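Local coordinates for Oxidored_FMN domain-containing protein (PDB 6L6J) that oxidises the amine 6-hydroxypseudooxynicotine and carries bound FMN, a [4Fe-4S] cluster and ADP, at residues 102-107 and 165-170; 171-176 and 222-227; 229-234 and 260-265. All blocks are in the same frame, centred on the assembly; numbering follows the deposited sequence.

Interaction 1 of 3, residues 102-107 and 165-170; sequences VELAHA and DIVYVY. With FMN (flavin mononucleotide), chain B.
E103 has CG anti to its backbone N (chi1 -160°) and runs on extended, while Y170 likewise sets CG anti to its own N (chi1 -179°), so that carboxylate and phenol ring converge beside the pyrimidine end of the flavin. The two side chains cross obliquely, their planes 46° apart, and OE2 of E103 stands 3.9 Å above the plane of the Y170 ring, off toward its rim. The same OE2 accepts the hydrogen bond of FMN N3, 2.8 Å away; a glutamate suits the place because it is long enough to reach from the strand to the imide N-H. At the CD2 side of the tyrosine ring, A105 CB comes to 4.0 Å from Y170 CD2, a spot where a methyl leaves room for the ring. An alanine in place of Y170 would remove this ring and the hydroxyl bonded to H173 ND1, and would probably leave the E103 carboxylate and that histidine less firmly placed.

The backbones pair as parallel strands. V102 N donates to I166 O at 2.9 Å and Y168 N to V102 O at 3.1 Å, both nearly along the C=O axes. E103 then forms an inverse gamma turn, and past the paired region water 1 joins the chains, accepting from H106 N and donating to Y170 O. Y168 lays CB on E103 CA and sends its hydroxyl to Y25 and D257. On the opposite face L104 CD1 touches V167 CG1 at 3.6 Å.

These are the third and fourth strands of the barrel. V102, L104 and V167 lie under A155, A156 and A159 of helix 142-162, strand 55-62 flanks 102-105, and strand 220-229 flanks 166-170.

Interaction 2 of 3, residues 171-176 and 222-227; sequences CAHNLS and AVRFAV. With FMN (flavin mononucleotide), chain B.
R224 leaves its strand with CG anti to the backbone N (chi1 -174°), then bends at chi2 (90°) and again at chi3, turning the guanidinium edge-on to the flavin, FMN C2 close to its plane. NH2 donates to the ribityl hydroxyl O3' at 2.7 Å and, weakly, to FMN N1 at 3.4 Å. NH1 is held by a salt bridge to D257, so the group is gripped from two sides. Arginine suits the place because its separate N-H groups can serve ligand and carboxylate at once.

H173 differs, with CG anti to its carbonyl carbon (chi1 -69°), and brings its imidazole to the same end of the flavin; NH2 of R224 lies at that ring's edge, near its plane. The imidazole is fixed by Y170 OH at ND1 and D266 at NE2. The H173 backbone has positive phi, as does that of N174, in a tight turn closed by L175 N on A172 O.

The chains pair in parallel. C171 N donates to R224 O at 3.0 Å, and A226 N reaches a lone pair of C171 O at 3.2 Å. C171 SG and F225 CG are both anti to their backbone N, which sets the sulfur at the edge of the phenyl ring, 5.3 Å from its centroid. A172 CB and A226 CB meet at 4.1 Å, small residues letting the chains lie close.

A cationic guanidinium beside N1 would probably stabilise negative charge on reduced flavin, as in related flavoenzymes, and its nearness may disfavour protonation of H173, though D266 would act against that.

Interaction 3 of 3, residues 229-234 and 260-265; sequences DRRRQT and VSDWAW. With FMN (flavin mononucleotide), chain B.
At the C-terminal rim of the TIM barrel, where the fifth and sixth strands (220-229 and 255-261) run out into loops, D229 pairs with S261. The S261 hydroxyl donates to D229 OD2 at 3.0 Å, approaching from above the carboxylate plane, and is also bonded to Q179. R230 N makes a weak but nearly straight bond to S261 O at 3.3 Å.

D229, with CG anti to its N, uses its other oxygen within its own loop: OD1 accepts from R232 N at 3.3 Å, an Asx motif that bends the loop back on the D229 side chain. Aspartate suits the position because its two oxygens can bind loop and neighbouring strand together.

R230 covers W265. Its CB makes a CH-pi contact 3.6 Å from the centroid of the five-membered ring, and the chain, bent at chi3, brings the guanidinium beside the six-membered ring, W265 CE3 lying over one guanidinium face toward its rim, planes 45° apart. NH2 of R230 also donates to water 2 at 2.6 Å. W265 sits on the short helix 263-266, which D262 precedes at the N-cap position. From the same helix W263 turns toward FMN, NE1 reaching to 3.4 Å from C9 of the isoalloxazine.

The three contacts follow one another round the C-terminal end of the barrel, on strands three to six, and all reach FMN. Interactions 1 and 2, centred about 10 Å apart, share strand 166-171: V169 N and A222 O are 2.8 Å apart, and Y170 O of interaction 1 lies 2.7 Å from S176 OG of interaction 2. From these neighbouring strands E103 serves N3 and R224, more weakly, N1 of the same pyrimidine ring. Interaction 3, about 11 Å on from interaction 2, packs S261 CB on A226 CB at 3.4 Å and offers W263 to the benzenoid end. Interactions 1 and 3, about 20 Å apart between centres, do not touch and are related indirectly, each touching the flavin and lying on the same barrel sheet.

Interaction 1 of 3, residues 102-107 and 165-170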
loop_
_atom_site.group_PDB
_atom_site.type_symbol
_atom_site.label_atom_id
_atom_site.label_comp_id
_atom_site.label_asym_id
_atom_site.label_seq_id
_atom_site.Cartn_x
_atom_site.Cartn_y
_atom_site.Cartn_z
ATOM N N VAL A 102 10.727 -16.277 -6.811
ATOM C CA VAL A 102 9.449 -16.182 -7.560
ATOM C C VAL A 102 8.373 -16.908 -6.751
ATOM O O VAL A 102 8.605 -18.075 -6.355
ATOM C CB VAL A 102 9.584 -16.738 -8.985
ATOM C CG1 VAL A 102 10.013 -18.197 -9.000
ATOM C CG2 VAL A 102 8.307 -16.556 -9.781
ATOM N N GLU A 103 7.246 -16.237 -6.514
ATOM C CA GLU A 103 6.133 -16.838 -5.762
ATOM C C GLU A 103 5.250 -17.622 -6.738
ATOM O O GLU A 103 4.201 -17.123 -7.121
ATOM C CB GLU A 103 5.404 -15.749 -4.985
ATOM C CG GLU A 103 4.581 -16.285 -3.831
ATOM C CD GLU A 103 3.672 -15.247 -3.208
ATOM O OE1 GLU A 103 3.638 -15.207 -1.977
ATOM O OE2 GLU A 103 2.987 -14.486 -3.970
ATOM N N LEU A 104 5.691 -18.806 -7.150
ATOM C CA LEU A 104 4.849 -19.764 -7.906
ATOM C C LEU A 104 3.566 -19.989 -7.113
ATOM O O LEU A 104 3.663 -20.347 -5.933
ATOM C CB LEU A 104 5.622 -21.067 -8.115
ATOM C CG LEU A 104 6.759 -20.979 -9.138
ATOM C CD1 LEU A 104 7.319 -22.368 -9.429
ATOM C CD2 LEU A 104 6.297 -20.305 -10.431
ATOM N N ALA A 105 2.422 -19.745 -7.755
ATOM C CA ALA A 105 1.100 -19.601 -7.099
ATOM C C ALA A 105 0.023 -20.331 -7.895
ATOM O O ALA A 105 0.031 -20.229 -9.124
ATOM C CB ALA A 105 0.765 -18.133 -6.983
ATOM N N HIS A 106 -0.889 -21.011 -7.203
ATOM C CA HIS A 106 -2.178 -21.476 -7.780
ATOM C C HIS A 106 -3.301 -21.001 -6.860
ATOM O O HIS A 106 -3.275 -21.388 -5.673
ATOM C CB HIS A 106 -2.221 -22.995 -8.027
ATOM C CG HIS A 106 -3.375 -23.373 -8.889
ATOM N ND1 HIS A 106 -4.690 -23.199 -8.475
ATOM C CD2 HIS A 106 -3.436 -23.838 -10.155
ATOM C CE1 HIS A 106 -5.508 -23.577 -9.435
ATOM N NE2 HIS A 106 -4.762 -23.951 -10.490
ATOM N N ALA A 107 -4.243 -20.225 -7.406
ATOM C CA ALA A 107 -5.163 -19.355 -6.646
ATOM C C ALA A 107 -6.341 -20.168 -6.093
ATOM O O ALA A 107 -7.113 -19.623 -5.311
ATOM C CB ALA A 107 -5.612 -18.215 -7.532
ATOM N N ASP A 165 16.735 -18.075 -8.129
ATOM C CA ASP A 165 17.557 -18.693 -7.054
ATOM C C ASP A 165 16.654 -19.358 -6.020
ATOM O O ASP A 165 17.114 -20.343 -5.376
ATOM C CB ASP A 165 18.444 -17.638 -6.385
ATOM C CG ASP A 165 19.343 -16.939 -7.385
ATOM O OD1 ASP A 165 20.259 -17.607 -7.940
ATOM O OD2 ASP A 165 19.097 -15.743 -7.633
ATOM N N ILE A 166 15.455 -18.788 -5.831
ATOM C CA ILE A 166 14.473 -19.166 -4.769
ATOM C C ILE A 166 13.122 -19.376 -5.448
ATOM O O ILE A 166 12.590 -18.404 -6.040
ATOM C CB ILE A 166 14.387 -18.086 -3.671
ATOM C CG1 ILE A 166 15.768 -17.694 -3.128
ATOM C CG2 ILE A 166 13.460 -18.541 -2.552
ATOM C CD1 ILE A 166 15.786 -16.397 -2.338
ATOM N N VAL A 167 12.590 -20.594 -5.355
ATOM C CA VAL A 167 11.308 -21.012 -5.985
ATOM C C VAL A 167 10.341 -21.326 -4.846
ATOM O O VAL A 167 10.730 -22.139 -3.994
ATOM C CB VAL A 167 11.549 -22.208 -6.923
ATOM C CG1 VAL A 167 10.278 -22.788 -7.508
ATOM C CG2 VAL A 167 12.508 -21.833 -8.039
ATOM N N TYR A 168 9.151 -20.699 -4.826
ATOM C CA TYR A 168 8.195 -20.739 -3.676
ATOM C C TYR A 168 7.160 -21.864 -3.852
ATOM O O TYR A 168 6.885 -22.320 -5.005
ATOM C CB TYR A 168 7.471 -19.405 -3.453
ATOM C CG TYR A 168 8.171 -18.432 -2.531
ATOM C CD1 TYR A 168 9.202 -17.617 -2.972
ATOM C CD2 TYR A 168 7.753 -18.273 -1.226
ATOM C CE1 TYR A 168 9.811 -16.686 -2.141
ATOM C CE2 TYR A 168 8.343 -17.344 -0.389
ATOM C CZ TYR A 168 9.387 -16.552 -0.835
ATOM O OH TYR A 168 9.986 -15.667 0.025
ATOM N N VAL A 169 6.627 -22.319 -2.718
ATOM C CA VAL A 169 5.359 -23.095 -2.617
ATOM C C VAL A 169 4.403 -22.216 -1.808
ATOM O O VAL A 169 4.734 -21.884 -0.661
ATOM C CB VAL A 169 5.583 -24.478 -1.981
ATOM C CG1 VAL A 169 4.350 -25.012 -1.285
ATOM C CG2 VAL A 169 6.075 -25.485 -3.008
ATOM N N TYR A 170 3.301 -21.768 -2.406
ATOM C CA TYR A 170 2.512 -20.636 -1.856
ATOM C C TYR A 170 1.267 -21.175 -1.170
ATOM O O TYR A 170 0.406 -21.793 -1.842
ATOM C CB TYR A 170 2.127 -19.663 -2.959
ATOM C CG TYR A 170 1.335 -18.474 -2.501
ATOM C CD1 TYR A 170 1.847 -17.608 -1.556
ATOM C CD2 TYR A 170 0.099 -18.179 -3.043
ATOM C CE1 TYR A 170 1.144 -16.486 -1.144
ATOM C CE2 TYR A 170 -0.607 -17.055 -2.650
ATOM C CZ TYR A 170 -0.086 -16.209 -1.697
ATOM O OH TYR A 170 -0.764 -15.109 -1.285
HETATM N N1 FMN B . 1.942 -11.058 -0.750
HETATM C C2 FMN B . 1.974 -12.185 -1.532
HETATM O O2 FMN B . 2.212 -13.260 -0.973
HETATM N N3 FMN B . 1.800 -12.201 -2.860
HETATM C C4 FMN B . 1.569 -11.063 -3.536
HETATM O O4 FMN B . 1.405 -11.080 -4.754
HETATM C C4A FMN B . 1.487 -9.786 -2.773
HETATM N N5 FMN B . 1.251 -8.605 -3.394
HETATM C C5A FMN B . 1.264 -7.465 -2.667
HETATM C C6 FMN B . 1.097 -6.241 -3.309
HETATM C C7 FMN B . 1.132 -5.080 -2.562
HETATM C C7M FMN B . 0.889 -3.794 -3.252
HETATM C C8 FMN B . 1.376 -5.118 -1.115
HETATM C C8M FMN B . 1.380 -3.872 -0.280
HETATM C C9 FMN B . 1.545 -6.312 -0.467
HETATM C C9A FMN B . 1.513 -7.502 -1.182
HETATM N N10 FMN B . 1.732 -8.732 -0.544
HETATM C C10 FMN B . 1.722 -9.866 -1.317
HETATM C "C1'" FMN B . 1.988 -8.846 0.927
HETATM C "C2'" FMN B . 3.439 -8.535 1.242
HETATM O "O2'" FMN B . 4.217 -9.573 0.671
HETATM C "C3'" FMN B . 3.718 -8.476 2.714
HETATM O "O3'" FMN B . 3.505 -9.772 3.274
HETATM C "C4'" FMN B . 2.874 -7.453 3.473
HETATM O "O4'" FMN B . 2.807 -6.212 2.731
HETATM C "C5'" FMN B . 3.413 -7.227 4.879
HETATM O "O5'" FMN B . 4.728 -6.710 4.772
HETATM P P FMN B . 4.990 -5.112 4.814
HETATM O O1P FMN B . 4.543 -4.655 6.184
HETATM O O2P FMN B . 6.466 -5.029 4.579
HETATM O O3P FMN B . 4.159 -4.539 3.681
HETATM O O HOH W 1 -0.371 -22.154 -4.180
#

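Interaction 2 of 3, residues 171-176 and 222-227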
loop_
_atom_site.group_PDB
_atom_site.type_symbol
_atom_site.label_atom_id
_atom_site.label_comp_id
_atom_site.label_asym_id
_atom_site.label_seq_id
_atom_site.Cartn_x
_atom_site.Cartn_y
_atom_site.Cartn_z
ATOM N N CYS A 171 1.173 -20.930 0.131
ATOM C CA CYS A 171 0.026 -21.346 0.971
ATOM C C CYS A 171 -0.283 -20.251 1.990
ATOM O O CYS A 171 0.011 -20.453 3.161
ATOM C CB CYS A 171 0.328 -22.669 1.650
ATOM S SG CYS A 171 -1.071 -23.282 2.607
ATOM N N ALA A 172 -0.876 -19.144 1.537
ATOM C CA ALA A 172 -1.070 -17.907 2.326
ATOM C C ALA A 172 -2.193 -17.052 1.739
ATOM O O ALA A 172 -2.790 -17.486 0.760
ATOM C CB ALA A 172 0.230 -17.128 2.392
ATOM N N HIS A 173 -2.494 -15.923 2.401
ATOM C CA HIS A 173 -3.443 -14.840 2.006
ATOM C C HIS A 173 -4.880 -15.333 1.721
ATOM O O HIS A 173 -5.687 -14.495 1.243
ATOM C CB HIS A 173 -2.868 -14.109 0.787
ATOM C CG HIS A 173 -1.653 -13.329 1.140
ATOM N ND1 HIS A 173 -0.394 -13.743 0.792
ATOM C CD2 HIS A 173 -1.514 -12.179 1.844
ATOM C CE1 HIS A 173 0.479 -12.868 1.260
ATOM N NE2 HIS A 173 -0.183 -11.897 1.913
ATOM N N ASN A 174 -5.209 -16.611 1.971
ATOM C CA ASN A 174 -6.418 -17.246 1.393
ATOM C C ASN A 174 -6.452 -17.037 -0.143
ATOM O O ASN A 174 -7.563 -16.953 -0.715
ATOM C CB ASN A 174 -7.674 -16.685 2.051
ATOM C CG ASN A 174 -8.904 -17.481 1.687
ATOM O OD1 ASN A 174 -8.781 -18.675 1.375
ATOM N ND2 ASN A 174 -10.070 -16.839 1.693
ATOM N N LEU A 175 -5.282 -16.983 -0.796
ATOM C CA LEU A 175 -5.137 -16.925 -2.277
ATOM C C LEU A 175 -4.398 -18.167 -2.792
ATOM O O LEU A 175 -3.660 -18.033 -3.771
ATOM C CB LEU A 175 -4.388 -15.645 -2.663
ATOM C CG LEU A 175 -4.971 -14.341 -2.115
ATOM C CD1 LEU A 175 -4.073 -13.165 -2.465
ATOM C CD2 LEU A 175 -6.391 -14.100 -2.635
ATOM N N SER A 176 -4.622 -19.340 -2.193
ATOM C CA SER A 176 -3.914 -20.599 -2.550
ATOM C C SER A 176 -4.846 -21.805 -2.428
ATOM O O SER A 176 -5.515 -21.949 -1.384
ATOM C CB SER A 176 -2.690 -20.799 -1.690
ATOM O OG SER A 176 -2.287 -22.165 -1.723
ATOM N N ALA A 222 11.328 -22.272 -1.065
ATOM C CA ALA A 222 10.724 -21.481 0.033
ATOM C C ALA A 222 9.262 -21.900 0.236
ATOM O O ALA A 222 8.621 -22.318 -0.712
ATOM C CB ALA A 222 10.846 -20.008 -0.270
ATOM N N VAL A 223 8.746 -21.804 1.450
ATOM C CA VAL A 223 7.276 -21.872 1.682
ATOM C C VAL A 223 6.851 -20.511 2.211
ATOM O O VAL A 223 7.401 -20.091 3.256
ATOM C CB VAL A 223 6.869 -23.003 2.643
ATOM C CG1 VAL A 223 5.360 -23.132 2.738
ATOM C CG2 VAL A 223 7.459 -24.332 2.206
ATOM N N ARG A 224 5.932 -19.842 1.513
ATOM C CA ARG A 224 5.182 -18.728 2.131
ATOM C C ARG A 224 3.976 -19.367 2.819
ATOM O O ARG A 224 3.263 -20.150 2.154
ATOM C CB ARG A 224 4.830 -17.651 1.110
ATOM C CG ARG A 224 4.193 -16.432 1.753
ATOM C CD ARG A 224 5.123 -15.321 2.197
ATOM N NE ARG A 224 4.658 -14.050 1.669
ATOM C CZ ARG A 224 4.784 -12.864 2.243
ATOM N NH1 ARG A 224 5.362 -12.724 3.417
ATOM N NH2 ARG A 224 4.290 -11.802 1.635
ATOM N N PHE A 225 3.812 -19.137 4.124
ATOM C CA PHE A 225 2.738 -19.794 4.914
ATOM C C PHE A 225 2.102 -18.784 5.869
ATOM O O PHE A 225 2.825 -18.169 6.666
ATOM C CB PHE A 225 3.259 -21.047 5.626
ATOM C CG PHE A 225 2.234 -21.745 6.483
ATOM C CD1 PHE A 225 1.059 -22.226 5.925
ATOM C CD2 PHE A 225 2.437 -21.930 7.840
ATOM C CE1 PHE A 225 0.096 -22.849 6.703
ATOM C CE2 PHE A 225 1.477 -22.564 8.616
ATOM C CZ PHE A 225 0.303 -23.015 8.047
ATOM N N ALA A 226 0.786 -18.610 5.720
ATOM C CA ALA A 226 -0.104 -17.960 6.702
ATOM C C ALA A 226 -0.250 -18.894 7.912
ATOM O O ALA A 226 -0.843 -20.002 7.749
ATOM C CB ALA A 226 -1.434 -17.634 6.067
ATOM N N VAL A 227 0.306 -18.476 9.057
ATOM C CA VAL A 227 0.313 -19.280 10.312
ATOM C C VAL A 227 -1.049 -19.105 10.978
ATOM O O VAL A 227 -1.612 -20.129 11.415
ATOM C CB VAL A 227 1.476 -18.924 11.263
ATOM C CG1 VAL A 227 2.805 -19.387 10.698
ATOM C CG2 VAL A 227 1.537 -17.449 11.626
HETATM N N1 FMN B . 1.942 -11.058 -0.750
HETATM C C2 FMN B . 1.974 -12.185 -1.532
HETATM O O2 FMN B . 2.212 -13.260 -0.973
HETATM N N3 FMN B . 1.800 -12.201 -2.860
HETATM C C4 FMN B . 1.569 -11.063 -3.536
HETATM O O4 FMN B . 1.405 -11.080 -4.754
HETATM C C4A FMN B . 1.487 -9.786 -2.773
HETATM N N5 FMN B . 1.251 -8.605 -3.394
HETATM C C5A FMN B . 1.264 -7.465 -2.667
HETATM C C6 FMN B . 1.097 -6.241 -3.309
HETATM C C7 FMN B . 1.132 -5.080 -2.562
HETATM C C7M FMN B . 0.889 -3.794 -3.252
HETATM C C8 FMN B . 1.376 -5.118 -1.115
HETATM C C8M FMN B . 1.380 -3.872 -0.280
HETATM C C9 FMN B . 1.545 -6.312 -0.467
HETATM C C9A FMN B . 1.513 -7.502 -1.182
HETATM N N10 FMN B . 1.732 -8.732 -0.544
HETATM C C10 FMN B . 1.722 -9.866 -1.317
HETATM C "C1'" FMN B . 1.988 -8.846 0.927
HETATM C "C2'" FMN B . 3.439 -8.535 1.242
HETATM O "O2'" FMN B . 4.217 -9.573 0.671
HETATM C "C3'" FMN B . 3.718 -8.476 2.714
HETATM O "O3'" FMN B . 3.505 -9.772 3.274
HETATM C "C4'" FMN B . 2.874 -7.453 3.473
HETATM O "O4'" FMN B . 2.807 -6.212 2.731
HETATM C "C5'" FMN B . 3.413 -7.227 4.879
HETATM O "O5'" FMN B . 4.728 -6.710 4.772
HETATM P P FMN B . 4.990 -5.112 4.814
HETATM O O1P FMN B . 4.543 -4.655 6.184
HETATM O O2P FMN B . 6.466 -5.029 4.579
HETATM O O3P FMN B . 4.159 -4.539 3.681
#

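Interaction 3 of 3, residues 229-234 and 260-265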
loop_
_atom_site.group_PDB
_atom_site.type_symbol
_atom_site.label_atom_id
_atom_site.label_comp_id
_atom_site.label_asym_id
_atom_site.label_seq_id
_atom_site.Cartn_x
_atom_site.Cartn_y
_atom_site.Cartn_z
ATOM N N ASP A 229 -5.066 -17.289 10.275
ATOM C CA ASP A 229 -6.068 -16.537 9.477
ATOM C C ASP A 229 -6.889 -15.697 10.458
ATOM O O ASP A 229 -7.575 -16.290 11.291
ATOM C CB ASP A 229 -6.941 -17.452 8.598
ATOM C CG ASP A 229 -8.069 -16.740 7.839
ATOM O OD1 ASP A 229 -9.044 -16.329 8.498
ATOM O OD2 ASP A 229 -7.973 -16.588 6.591
ATOM N N ARG A 230 -6.814 -14.365 10.338
ATOM C CA ARG A 230 -7.499 -13.401 11.242
ATOM C C ARG A 230 -8.811 -12.930 10.607
ATOM O O ARG A 230 -9.496 -12.101 11.240
ATOM C CB ARG A 230 -6.556 -12.241 11.565
ATOM C CG ARG A 230 -5.293 -12.681 12.291
ATOM C CD ARG A 230 -4.522 -11.526 12.901
ATOM N NE ARG A 230 -5.224 -10.915 14.024
ATOM C CZ ARG A 230 -4.943 -9.719 14.550
ATOM N NH1 ARG A 230 -5.665 -9.255 15.556
ATOM N NH2 ARG A 230 -3.944 -8.986 14.081
ATOM N N ARG A 231 -9.154 -13.449 9.419
ATOM C CA ARG A 231 -10.422 -13.116 8.704
ATOM C C ARG A 231 -11.587 -13.601 9.581
ATOM O O ARG A 231 -12.280 -12.748 10.166
ATOM C CB ARG A 231 -10.429 -13.689 7.276
ATOM C CG ARG A 231 -11.683 -13.393 6.465
ATOM C CD ARG A 231 -11.988 -11.904 6.268
ATOM N NE ARG A 231 -13.427 -11.635 6.177
ATOM C CZ ARG A 231 -14.186 -11.872 5.105
ATOM N NH1 ARG A 231 -15.482 -11.613 5.149
ATOM N NH2 ARG A 231 -13.659 -12.363 3.994
ATOM N N ARG A 232 -11.737 -14.921 9.728
ATOM C CA ARG A 232 -12.827 -15.585 10.503
ATOM C C ARG A 232 -12.199 -16.727 11.308
ATOM O O ARG A 232 -11.081 -17.137 10.952
ATOM C CB ARG A 232 -13.929 -16.090 9.558
ATOM C CG ARG A 232 -13.429 -16.540 8.187
ATOM C CD ARG A 232 -14.186 -17.721 7.622
ATOM N NE ARG A 232 -15.482 -17.369 7.043
ATOM C CZ ARG A 232 -16.160 -18.104 6.146
ATOM N NH1 ARG A 232 -15.680 -19.257 5.699
ATOM N NH2 ARG A 232 -17.327 -17.673 5.691
ATOM N N GLN A 233 -12.888 -17.232 12.335
ATOM C CA GLN A 233 -12.400 -18.361 13.177
ATOM C C GLN A 233 -12.536 -19.671 12.384
ATOM O O GLN A 233 -13.463 -20.450 12.685
ATOM C CB GLN A 233 -13.147 -18.404 14.513
ATOM C CG GLN A 233 -13.237 -17.043 15.201
ATOM C CD GLN A 233 -13.136 -17.108 16.707
ATOM O OE1 GLN A 233 -13.085 -18.179 17.314
ATOM N NE2 GLN A 233 -13.092 -15.943 17.330
ATOM N N THR A 234 -11.640 -19.878 11.403
ATOM C CA THR A 234 -11.548 -21.079 10.517
ATOM C C THR A 234 -10.758 -22.203 11.224
ATOM O O THR A 234 -10.764 -23.338 10.687
ATOM C CB THR A 234 -10.936 -20.750 9.135
ATOM O OG1 THR A 234 -9.601 -20.269 9.293
ATOM C CG2 THR A 234 -11.675 -19.712 8.312
ATOM N N VAL A 260 0.489 -13.507 8.365
ATOM C CA VAL A 260 -0.897 -13.772 8.869
ATOM C C VAL A 260 -1.875 -13.770 7.682
ATOM O O VAL A 260 -1.764 -12.894 6.785
ATOM C CB VAL A 260 -1.297 -12.759 9.955
ATOM C CG1 VAL A 260 -0.348 -12.834 11.139
ATOM C CG2 VAL A 260 -1.372 -11.335 9.422
ATOM N N SER A 261 -2.811 -14.722 7.672
ATOM C CA SER A 261 -3.793 -14.882 6.565
ATOM C C SER A 261 -4.812 -13.733 6.565
ATOM O O SER A 261 -5.247 -13.226 7.656
ATOM C CB SER A 261 -4.517 -16.204 6.550
ATOM O OG SER A 261 -5.274 -16.336 5.340
ATOM N N ASP A 262 -5.175 -13.410 5.326
ATOM C CA ASP A 262 -5.969 -12.264 4.827
ATOM C C ASP A 262 -5.078 -11.017 4.716
ATOM O O ASP A 262 -4.431 -10.637 5.701
ATOM C CB ASP A 262 -7.261 -12.044 5.598
ATOM C CG ASP A 262 -8.313 -11.340 4.745
ATOM O OD1 ASP A 262 -8.652 -11.872 3.662
ATOM O OD2 ASP A 262 -8.753 -10.239 5.143
ATOM N N TRP A 263 -5.076 -10.438 3.510
ATOM C CA TRP A 263 -4.236 -9.294 3.097
ATOM C C TRP A 263 -4.449 -8.109 4.049
ATOM O O TRP A 263 -3.468 -7.412 4.331
ATOM C CB TRP A 263 -4.546 -8.977 1.631
ATOM C CG TRP A 263 -3.490 -8.186 0.915
ATOM C CD1 TRP A 263 -2.287 -7.755 1.402
ATOM C CD2 TRP A 263 -3.555 -7.724 -0.447
ATOM N NE1 TRP A 263 -1.615 -7.034 0.449
ATOM C CE2 TRP A 263 -2.377 -6.986 -0.688
ATOM C CE3 TRP A 263 -4.499 -7.849 -1.477
ATOM C CZ2 TRP A 263 -2.117 -6.392 -1.920
ATOM C CZ3 TRP A 263 -4.237 -7.256 -2.702
ATOM C CH2 TRP A 263 -3.064 -6.534 -2.915
ATOM N N ALA A 264 -5.671 -7.910 4.544
ATOM C CA ALA A 264 -6.092 -6.738 5.347
ATOM C C ALA A 264 -5.406 -6.782 6.712
ATOM O O ALA A 264 -5.265 -5.697 7.340
ATOM C CB ALA A 264 -7.598 -6.716 5.491
ATOM N N TRP A 265 -5.012 -7.995 7.137
ATOM C CA TRP A 265 -4.258 -8.268 8.390
ATOM C C TRP A 265 -2.743 -8.403 8.128
ATOM O O TRP A 265 -1.940 -8.158 9.058
ATOM C CB TRP A 265 -4.846 -9.517 9.047
ATOM C CG TRP A 265 -6.312 -9.429 9.315
ATOM C CD1 TRP A 265 -7.329 -9.866 8.513
ATOM C CD2 TRP A 265 -6.933 -8.877 10.487
ATOM N NE1 TRP A 265 -8.544 -9.618 9.099
ATOM C CE2 TRP A 265 -8.328 -9.021 10.320
ATOM C CE3 TRP A 265 -6.450 -8.267 11.644
ATOM C CZ2 TRP A 265 -9.238 -8.586 11.282
ATOM C CZ3 TRP A 265 -7.353 -7.828 12.587
ATOM C CH2 TRP A 265 -8.728 -7.998 12.414
HETATM N N1 FMN B . 1.942 -11.058 -0.750
HETATM C C2 FMN B . 1.974 -12.185 -1.532
HETATM O O2 FMN B . 2.212 -13.260 -0.973
HETATM N N3 FMN B . 1.800 -12.201 -2.860
HETATM C C4 FMN B . 1.569 -11.063 -3.536
HETATM O O4 FMN B . 1.405 -11.080 -4.754
HETATM C C4A FMN B . 1.487 -9.786 -2.773
HETATM N N5 FMN B . 1.251 -8.605 -3.394
HETATM C C5A FMN B . 1.264 -7.465 -2.667
HETATM C C6 FMN B . 1.097 -6.241 -3.309
HETATM C C7 FMN B . 1.132 -5.080 -2.562
HETATM C C7M FMN B . 0.889 -3.794 -3.252
HETATM C C8 FMN B . 1.376 -5.118 -1.115
HETATM C C8M FMN B . 1.380 -3.872 -0.280
HETATM C C9 FMN B . 1.545 -6.312 -0.467
HETATM C C9A FMN B . 1.513 -7.502 -1.182
HETATM N N10 FMN B . 1.732 -8.732 -0.544
HETATM C C10 FMN B . 1.722 -9.866 -1.317
HETATM C "C1'" FMN B . 1.988 -8.846 0.927
HETATM C "C2'" FMN B . 3.439 -8.535 1.242
HETATM O "O2'" FMN B . 4.217 -9.573 0.671
HETATM C "C3'" FMN B . 3.718 -8.476 2.714
HETATM O "O3'" FMN B . 3.505 -9.772 3.274
HETATM C "C4'" FMN B . 2.874 -7.453 3.473
HETATM O "O4'" FMN B . 2.807 -6.212 2.731
HETATM C "C5'" FMN B . 3.413 -7.227 4.879
HETATM O "O5'" FMN B . 4.728 -6.710 4.772
HETATM P P FMN B . 4.990 -5.112 4.814
HETATM O O1P FMN B . 4.543 -4.655 6.184
HETATM O O2P FMN B . 6.466 -5.029 4.579
HETATM O O3P FMN B . 4.159 -4.539 3.681
HETATM O O HOH W 2 -2.197 -9.325 12.134
#